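Local coordinates for resiniferatoxin-binding, phosphotriesterase-related protein (Rhodobacter sphaeroides 2.4.1, PDB 3K2G), which binds two zinc ions in a TIM barrel and probably hydrolyses phosphoric esters, at residues S26-H30 against G99-I103; E35-N39 against K117-I121; P205-L210 against H233-M239. All coordinates share one frame; numbering follows the deposited sequence.

The three contacts lie within one metal-dependent TIM barrel. Interactions 1 and 2 alternate along the chain (26-30, 35-39, 99-103, 117-121), and interaction 3 follows them. Interactions 1 and 2 have centres about 16 Å apart and touch through Ile103 and Glu35; strand 102-105, which interaction 1 reaches, is followed by helix 115-125 of interaction 2. Interaction 3 joins strands 206-208 and 234-236, its centre about 20 Å from each of the others. Interactions 2 and 3 nevertheless meet functionally: interaction 2 supplies His36 to one zinc ion, interaction 3 His209 and His238 to the other, and water 1 binds both. Interaction 1 lies farther from the metals, beside the start of strand 102-105.

Interaction 1. Residues S26-H30 against G99-I103; sequences SALGH and GGRSI
Arg101 lies across the turn at Gly29 and His30, and its side chain can be traced atom by atom over that backbone. Its CB faces the carbonyl of Leu28, with Arg101 CB 3.5 Å from Leu28 O. A first torsion of -44° sets CG beside the backbone N of Arg101, and from there the chain runs extended to NE. Its CD then packs on the glycine, Arg101 CD lying 3.3 Å from Gly29 CA, an approach made possible by the missing side chain. Next, Arg101 NE comes 3.6 Å from His30 CB. It is also near His30 N, but both nitrogens are donors and do not bond. At the tip, one guanidinium face covers His30 N and Gly29 C, while Gly99 O lies at the edge in the plane of the group. The end atom Arg101 NH1 reaches 3.1 Å from Gly29 CA.

The backbone supplies the polar grip. His30 O accepts two N-H groups: Arg101 N at 2.9 Å, in the carbonyl plane, and Ser102 N at 3.2 Å, tilted 26° from it. Alongside, Leu28 CD1 sits 3.5 Å from Ser102 CB. The imidazole of His30 lies obliquely to Gly99 O, and its ND1 is buried with no polar partner in the model.

Gly99, at positive phi (100°), closes helix 85-97 with a Schellman motif, in which Gly100 N bonds to Phe95 O. The chain then enters strand 102-105, while segment 26-30 leads into its parallel neighbour 31-32. The link continues as a backbone bond between Ser102 and Leu32. Helix 337-352 covers Leu28 through Pro348 and Phe352, and His30 packs among helices 85-97, 321-332 and 337-352.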
loop_
_atom_site.group_PDB
_atom_site.type_symbol
_atom_site.label_atom_id
_atom_site.label_comp_id
_atom_site.label_asym_id
_atom_site.label_seq_id
_atom_site.Cartn_x
_atom_site.Cartn_y
_atom_site.Cartn_z
ATOM N N SER B 26 31.487 22.568 16.021
ATOM C CA SER B 26 32.257 21.483 15.428
ATOM C C SER B 26 32.686 20.466 16.481
ATOM O O SER B 26 33.069 19.343 16.146
ATOM C CB SER B 26 33.504 22.045 14.736
ATOM O OG SER B 26 34.330 22.735 15.661
ATOM N N ALA B 27 32.627 20.865 17.749
ATOM C CA ALA B 27 33.022 19.985 18.845
ATOM C C ALA B 27 31.869 19.133 19.384
ATOM O O ALA B 27 32.075 18.278 20.248
ATOM C CB ALA B 27 33.626 20.804 19.975
ATOM N N LEU B 28 30.662 19.363 18.878
ATOM C CA LEU B 28 29.503 18.600 19.337
ATOM C C LEU B 28 29.711 17.118 19.037
ATOM O O LEU B 28 29.553 16.278 19.913
ATOM C CB LEU B 28 28.226 19.102 18.657
ATOM C CG LEU B 28 26.922 18.577 19.264
ATOM C CD1 LEU B 28 26.772 19.099 20.695
ATOM C CD2 LEU B 28 25.743 19.028 18.411
ATOM N N GLY B 29 30.061 16.809 17.791
ATOM C CA GLY B 29 30.313 15.433 17.395
ATOM C C GLY B 29 29.138 14.471 17.451
ATOM O O GLY B 29 27.980 14.874 17.332
ATOM N N HIS B 30 29.460 13.189 17.630
ATOM C CA HIS B 30 28.473 12.111 17.710
ATOM C C HIS B 30 27.555 12.450 18.878
ATOM O O HIS B 30 27.974 12.420 20.036
ATOM C CB HIS B 30 29.199 10.788 17.945
ATOM C CG HIS B 30 28.443 9.589 17.470
ATOM N ND1 HIS B 30 27.444 8.995 18.209
ATOM C CD2 HIS B 30 28.535 8.881 16.320
ATOM C CE1 HIS B 30 26.951 7.971 17.534
ATOM N NE2 HIS B 30 27.596 7.881 16.385
ATOM N N GLY B 99 32.087 6.053 21.179
ATOM C CA GLY B 99 32.289 7.264 20.402
ATOM C C GLY B 99 31.384 8.448 20.702
ATOM O O GLY B 99 31.537 9.509 20.096
ATOM N N GLY B 100 30.442 8.281 21.622
ATOM C CA GLY B 100 29.552 9.380 21.957
ATOM C C GLY B 100 30.315 10.563 22.524
ATOM O O GLY B 100 31.223 10.391 23.334
ATOM N N ARG B 101 29.952 11.770 22.110
ATOM C CA ARG B 101 30.636 12.962 22.593
ATOM C C ARG B 101 29.683 13.901 23.314
ATOM O O ARG B 101 30.055 14.531 24.300
ATOM C CB ARG B 101 31.279 13.697 21.418
ATOM C CG ARG B 101 31.980 12.758 20.452
ATOM C CD ARG B 101 32.345 13.436 19.138
ATOM N NE ARG B 101 32.338 12.488 18.024
ATOM C CZ ARG B 101 32.620 12.806 16.763
ATOM N NH1 ARG B 101 32.938 14.055 16.445
ATOM N NH2 ARG B 101 32.571 11.878 15.816
ATOM N N SER B 102 28.446 13.980 22.837
ATOM C CA SER B 102 27.481 14.891 23.436
ATOM C C SER B 102 26.070 14.339 23.623
ATOM O O SER B 102 25.609 13.497 22.858
ATOM C CB SER B 102 27.389 16.161 22.578
ATOM O OG SER B 102 28.677 16.674 22.269
ATOM N N ILE B 103 25.388 14.848 24.644
ATOM C CA ILE B 103 24.003 14.474 24.911
ATOM C C ILE B 103 23.164 15.720 25.187
ATOM O O ILE B 103 23.583 16.615 25.924
ATOM C CB ILE B 103 23.869 13.533 26.123
ATOM C CG1 ILE B 103 24.539 12.192 25.823
ATOM C CG2 ILE B 103 22.384 13.312 26.435
ATOM C CD1 ILE B 103 24.488 11.209 26.975
#

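Interaction 2. Residues E35-N39 against K117-I121; sequences EHLQN and KLRRI. With ZN (zinc ion), chain I.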
loop_
_atom_site.group_PDB
_atom_site.type_symbol
_atom_site.label_atom_id
_atom_site.label_comp_id
_atom_site.label_asym_id
_atom_site.label_seq_id
_atom_site.Cartn_x
_atom_site.Cartn_y
_atom_site.Cartn_z
ATOM N N GLU B 35 17.688 12.838 25.342
ATOM C CA GLU B 35 17.835 11.854 26.412
ATOM C C GLU B 35 17.620 12.516 27.765
ATOM O O GLU B 35 17.919 13.698 27.941
ATOM C CB GLU B 35 19.244 11.258 26.410
ATOM C CG GLU B 35 19.714 10.674 25.094
ATOM C CD GLU B 35 18.908 9.460 24.659
ATOM O OE1 GLU B 35 18.385 8.739 25.536
ATOM O OE2 GLU B 35 18.811 9.222 23.435
ATOM N N HIS B 36 17.094 11.757 28.722
ATOM C CA HIS B 36 16.906 12.287 30.063
ATOM C C HIS B 36 17.926 11.555 30.918
ATOM O O HIS B 36 17.969 10.323 30.916
ATOM C CB HIS B 36 15.490 12.012 30.556
ATOM C CG HIS B 36 14.438 12.687 29.739
ATOM N ND1 HIS B 36 14.115 14.016 29.896
ATOM C CD2 HIS B 36 13.682 12.232 28.712
ATOM C CE1 HIS B 36 13.207 14.354 29.000
ATOM N NE2 HIS B 36 12.929 13.290 28.269
ATOM N N LEU B 37 18.758 12.315 31.627
ATOM C CA LEU B 37 19.790 11.724 32.468
ATOM C C LEU B 37 19.300 11.538 33.896
ATOM O O LEU B 37 19.758 10.649 34.610
ATOM C CB LEU B 37 21.042 12.597 32.429
ATOM C CG LEU B 37 21.523 12.784 30.985
ATOM C CD1 LEU B 37 22.816 13.576 30.960
ATOM C CD2 LEU B 37 21.717 11.422 30.337
ATOM N N GLN B 38 18.361 12.393 34.282
ATOM C CA GLN B 38 17.729 12.382 35.598
ATOM C C GLN B 38 16.362 13.023 35.374
ATOM O O GLN B 38 16.256 13.982 34.618
ATOM C CB GLN B 38 18.517 13.247 36.590
ATOM C CG GLN B 38 19.877 12.716 37.014
ATOM C CD GLN B 38 19.773 11.485 37.892
ATOM O OE1 GLN B 38 19.696 10.358 37.399
ATOM N NE2 GLN B 38 19.749 11.696 39.201
ATOM N N ASN B 39 15.317 12.510 36.010
ATOM C CA ASN B 39 13.998 13.111 35.843
ATOM C C ASN B 39 13.008 12.575 36.863
ATOM O O ASN B 39 13.341 11.721 37.681
ATOM C CB ASN B 39 13.459 12.864 34.427
ATOM C CG ASN B 39 13.044 11.420 34.200
ATOM O OD1 ASN B 39 13.233 10.563 35.065
ATOM N ND2 ASN B 39 12.482 11.144 33.027
ATOM N N LYS B 117 23.317 18.282 38.830
ATOM C CA LYS B 117 23.489 16.876 38.491
ATOM C C LYS B 117 24.122 16.721 37.113
ATOM O O LYS B 117 25.069 15.953 36.940
ATOM C CB LYS B 117 22.140 16.155 38.512
ATOM C CG LYS B 117 21.423 16.147 39.859
ATOM C CD LYS B 117 20.172 15.269 39.770
ATOM C CE LYS B 117 19.308 15.327 41.022
ATOM N NZ LYS B 117 19.973 14.725 42.211
ATOM N N LEU B 118 23.595 17.455 36.136
ATOM C CA LEU B 118 24.119 17.401 34.775
ATOM C C LEU B 118 25.621 17.678 34.739
ATOM O O LEU B 118 26.368 16.998 34.037
ATOM C CB LEU B 118 23.386 18.407 33.873
ATOM C CG LEU B 118 21.899 18.164 33.595
ATOM C CD1 LEU B 118 21.419 19.115 32.509
ATOM C CD2 LEU B 118 21.686 16.717 33.158
ATOM N N ARG B 119 26.065 18.676 35.498
ATOM C CA ARG B 119 27.482 19.015 35.533
ATOM C C ARG B 119 28.327 17.885 36.119
ATOM O O ARG B 119 29.439 17.621 35.654
ATOM C CB ARG B 119 27.693 20.313 36.319
ATOM C CG ARG B 119 27.397 21.562 35.494
ATOM C CD ARG B 119 27.477 22.839 36.315
ATOM N NE ARG B 119 27.532 24.019 35.453
ATOM C CZ ARG B 119 27.555 25.276 35.890
ATOM N NH1 ARG B 119 27.521 25.532 37.191
ATOM N NH2 ARG B 119 27.627 26.279 35.022
ATOM N N ARG B 120 27.806 17.211 37.136
ATOM C CA ARG B 120 28.552 16.110 37.727
ATOM C C ARG B 120 28.648 14.994 36.691
ATOM O O ARG B 120 29.689 14.351 36.548
ATOM C CB ARG B 120 27.858 15.596 38.992
ATOM C CG ARG B 120 28.529 14.368 39.587
ATOM C CD ARG B 120 27.787 13.842 40.801
ATOM N NE ARG B 120 28.184 12.468 41.100
ATOM C CZ ARG B 120 27.588 11.689 41.998
ATOM N NH1 ARG B 120 26.560 12.142 42.703
ATOM N NH2 ARG B 120 28.014 10.447 42.179
ATOM N N ILE B 121 27.562 14.778 35.956
ATOM C CA ILE B 121 27.549 13.739 34.934
ATOM C C ILE B 121 28.544 14.061 33.821
ATOM O O ILE B 121 29.328 13.205 33.412
ATOM C CB ILE B 121 26.138 13.568 34.334
ATOM C CG1 ILE B 121 25.166 13.136 35.437
ATOM C CG2 ILE B 121 26.172 12.548 33.209
ATOM C CD1 ILE B 121 23.731 13.011 34.989
HETATM ZN ZN ZN I . 11.702 13.157 26.484
HETATM O O HOH W 1 9.802 12.717 26.271
#
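Directly behind the His-x-His zinc motif of the phosphotriesterase family, formed by His34 and His36, Leu37 packs against Leu118 and Ile121 of helix 115-125. Its CB points at the helix, and Leu37 CB lies 3.7 Å from Ile121 CD1. With CG beside its backbone N (chi1 -56°), the side chain presents a methyl to the preceding turn: Leu37 CD1 is 4.0 Å from Leu118 CD2, the two leucines crossing at about a right angle. Gln38 extends the patch through its aliphatic part, with Gln38 CG 3.8 Å from Lys117 CD, again at roughly a right angle. Val129 of strand 128-131 touches both Leu37 and Leu118.

On the other side of the 35-39 backbone, His36 turns away from the helix and its NE2 binds the zinc ion at 2.2 Å. Water 1 binds the same zinc at 2.0 Å, and His34, Glu177 and Asp304 complete the site. His36 ND1 is hydrogen-bonded to Thr107 OG1, a second-shell contact that, with the metal bond, fixes the rotation of the ring. The helix contact itself is made mainly by hydrocarbon groups, consistent with apolar packing on the helix side of the loop and metal and hydrogen bonding at His36 on the other.

Interaction 3. Residues P205-L210 against H233-M239; sequences PLMVHL and HTVLCHM. With ZN (zinc ion), chain J.
Buried Met207 and Val235 lie side by side on one face of the sheet, pointing the same way, with Met207 CG 4.2 Å from Val235 CB. Selenomethionine Met207 holds CG opposite its backbone N (chi1 -178°), bringing Met207 CG 3.2 Å from Cys237 SG. On the other face, Leu206 lies beside Thr234. Leu210 CD1, from the loop after the strand, reaches 3.7 Å from Leu236 CB and also meets the selenium of Met239.

Four backbone bonds fix the parallel register, the strand axes diverging by 18°: Leu206 N to His233 O, Val235 N to Leu206 O, Val208 N to Val235 O and Cys237 N to Val208 O.

At the C-terminal ends of the strands comes the polar edge. His209 ND1 binds the zinc ion at 2.1 Å and His238 NE2 at 2.3 Å, their ring planes at 77°. Cys237 CB covers the centre of one His238 face, and Asp262 holds His238 ND1 from the second shell. Water 1, water 2 and Glu177 also coordinate this metal, and Tyr136, packed edge-to-face with His209, belongs to the site. Strands 206-208 and 234-236, joined through helix 217-226, form a beta-alpha-beta crossover, with metal ligands placed as is usual in TIM-barrel metallohydrolases.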
loop_
_atom_site.group_PDB
_atom_site.type_symbol
_atom_site.label_atom_id
_atom_site.label_comp_id
_atom_site.label_asym_id
_atom_site.label_seq_id
_atom_site.Cartn_x
_atom_site.Cartn_y
_atom_site.Cartn_z
ATOM N N PRO B 205 17.815 26.976 19.583
ATOM C CA PRO B 205 16.942 25.977 18.959
ATOM C C PRO B 205 15.699 25.750 19.815
ATOM O O PRO B 205 15.724 25.972 21.023
ATOM C CB PRO B 205 17.820 24.731 18.907
ATOM C CG PRO B 205 19.203 25.287 18.816
ATOM C CD PRO B 205 19.162 26.423 19.803
ATOM N N LEU B 206 14.621 25.301 19.181
ATOM C CA LEU B 206 13.362 25.036 19.871
ATOM C C LEU B 206 12.969 23.575 19.658
ATOM O O LEU B 206 12.945 23.084 18.530
ATOM C CB LEU B 206 12.264 25.958 19.337
ATOM C CG LEU B 206 10.840 25.736 19.856
ATOM C CD1 LEU B 206 10.781 26.034 21.354
ATOM C CD2 LEU B 206 9.872 26.637 19.096
HETATM N N MSE B 207 12.663 22.885 20.750
HETATM C CA MSE B 207 12.289 21.479 20.694
HETATM C C MSE B 207 10.899 21.314 21.283
HETATM O O MSE B 207 10.630 21.752 22.405
HETATM C CB MSE B 207 13.301 20.641 21.474
HETATM C CG MSE B 207 13.042 19.132 21.442
HETATM SE SE MSE B 207 14.402 18.168 22.355
HETATM C CE MSE B 207 15.796 18.279 21.012
ATOM N N VAL B 208 10.016 20.679 20.521
ATOM C CA VAL B 208 8.644 20.490 20.957
ATOM C C VAL B 208 8.201 19.035 21.074
ATOM O O VAL B 208 8.324 18.247 20.132
ATOM C CB VAL B 208 7.666 21.219 20.001
ATOM C CG1 VAL B 208 6.242 21.104 20.515
ATOM C CG2 VAL B 208 8.055 22.687 19.877
ATOM N N HIS B 209 7.667 18.699 22.244
ATOM C CA HIS B 209 7.154 17.366 22.515
ATOM C C HIS B 209 5.808 17.229 21.805
ATOM O O HIS B 209 4.916 18.060 21.961
ATOM C CB HIS B 209 6.946 17.164 24.016
ATOM C CG HIS B 209 6.016 16.038 24.353
ATOM N ND1 HIS B 209 6.457 14.838 24.866
ATOM C CD2 HIS B 209 4.672 15.920 24.228
ATOM C CE1 HIS B 209 5.428 14.028 25.039
ATOM N NE2 HIS B 209 4.331 14.659 24.658
ATOM N N LEU B 210 5.663 16.161 21.031
ATOM C CA LEU B 210 4.416 15.890 20.317
ATOM C C LEU B 210 3.783 14.641 20.876
ATOM O O LEU B 210 4.471 13.767 21.416
ATOM C CB LEU B 210 4.669 15.687 18.833
ATOM C CG LEU B 210 5.131 16.860 17.967
ATOM C CD1 LEU B 210 5.389 16.412 16.520
ATOM C CD2 LEU B 210 4.062 17.925 17.999
ATOM N N HIS B 233 15.039 25.613 12.830
ATOM C CA HIS B 233 15.741 25.192 14.033
ATOM C C HIS B 233 14.737 24.781 15.109
ATOM O O HIS B 233 14.955 24.974 16.313
ATOM C CB HIS B 233 16.674 26.308 14.506
ATOM C CG HIS B 233 17.801 26.567 13.557
ATOM N ND1 HIS B 233 18.928 25.777 13.510
ATOM C CD2 HIS B 233 17.926 27.459 12.543
ATOM C CE1 HIS B 233 19.696 26.165 12.506
ATOM N NE2 HIS B 233 19.110 27.183 11.902
ATOM N N THR B 234 13.621 24.227 14.637
ATOM C CA THR B 234 12.554 23.715 15.489
ATOM C C THR B 234 12.584 22.195 15.324
ATOM O O THR B 234 12.591 21.694 14.205
ATOM C CB THR B 234 11.169 24.233 15.049
ATOM O OG1 THR B 234 11.106 25.650 15.243
ATOM C CG2 THR B 234 10.062 23.560 15.861
ATOM N N VAL B 235 12.605 21.477 16.439
ATOM C CA VAL B 235 12.656 20.021 16.429
ATOM C C VAL B 235 11.333 19.440 16.914
ATOM O O VAL B 235 10.874 19.769 18.011
ATOM C CB VAL B 235 13.776 19.495 17.361
ATOM C CG1 VAL B 235 13.766 17.972 17.373
ATOM C CG2 VAL B 235 15.141 20.014 16.893
ATOM N N LEU B 236 10.722 18.590 16.093
ATOM C CA LEU B 236 9.464 17.946 16.452
ATOM C C LEU B 236 9.793 16.572 17.024
ATOM O O LEU B 236 10.275 15.698 16.300
ATOM C CB LEU B 236 8.574 17.784 15.219
ATOM C CG LEU B 236 8.124 19.073 14.532
ATOM C CD1 LEU B 236 7.421 18.733 13.228
ATOM C CD2 LEU B 236 7.198 19.854 15.449
ATOM N N CYS B 237 9.529 16.390 18.317
ATOM C CA CYS B 237 9.819 15.129 19.009
ATOM C C CYS B 237 8.807 14.016 18.808
ATOM O O CYS B 237 7.652 14.251 18.458
ATOM C CB CYS B 237 9.932 15.363 20.518
ATOM S SG CYS B 237 11.213 16.532 21.039
ATOM N N HIS B 238 9.269 12.793 19.051
ATOM C CA HIS B 238 8.419 11.607 18.983
ATOM C C HIS B 238 7.734 11.355 17.647
ATOM O O HIS B 238 6.521 11.148 17.578
ATOM C CB HIS B 238 7.388 11.691 20.107
ATOM C CG HIS B 238 7.974 12.139 21.411
ATOM N ND1 HIS B 238 9.194 11.685 21.866
ATOM C CD2 HIS B 238 7.519 13.005 22.349
ATOM C CE1 HIS B 238 9.466 12.253 23.030
ATOM N NE2 HIS B 238 8.466 13.058 23.344
HETATM N N MSE B 239 8.522 11.343 16.584
HETATM C CA MSE B 239 7.972 11.101 15.259
HETATM C C MSE B 239 7.737 9.618 14.978
HETATM O O MSE B 239 6.932 9.271 14.120
HETATM C CB MSE B 239 8.905 11.682 14.205
HETATM C CG MSE B 239 8.990 13.208 14.265
HETATM SE SE MSE B 239 7.253 14.068 14.162
HETATM C CE MSE B 239 6.759 13.442 12.397
HETATM ZN ZN ZN J . 8.339 14.011 25.431
HETATM O O HOH W 1 9.802 12.717 26.271
HETATM O O HOH W 2 7.332 11.954 26.174
#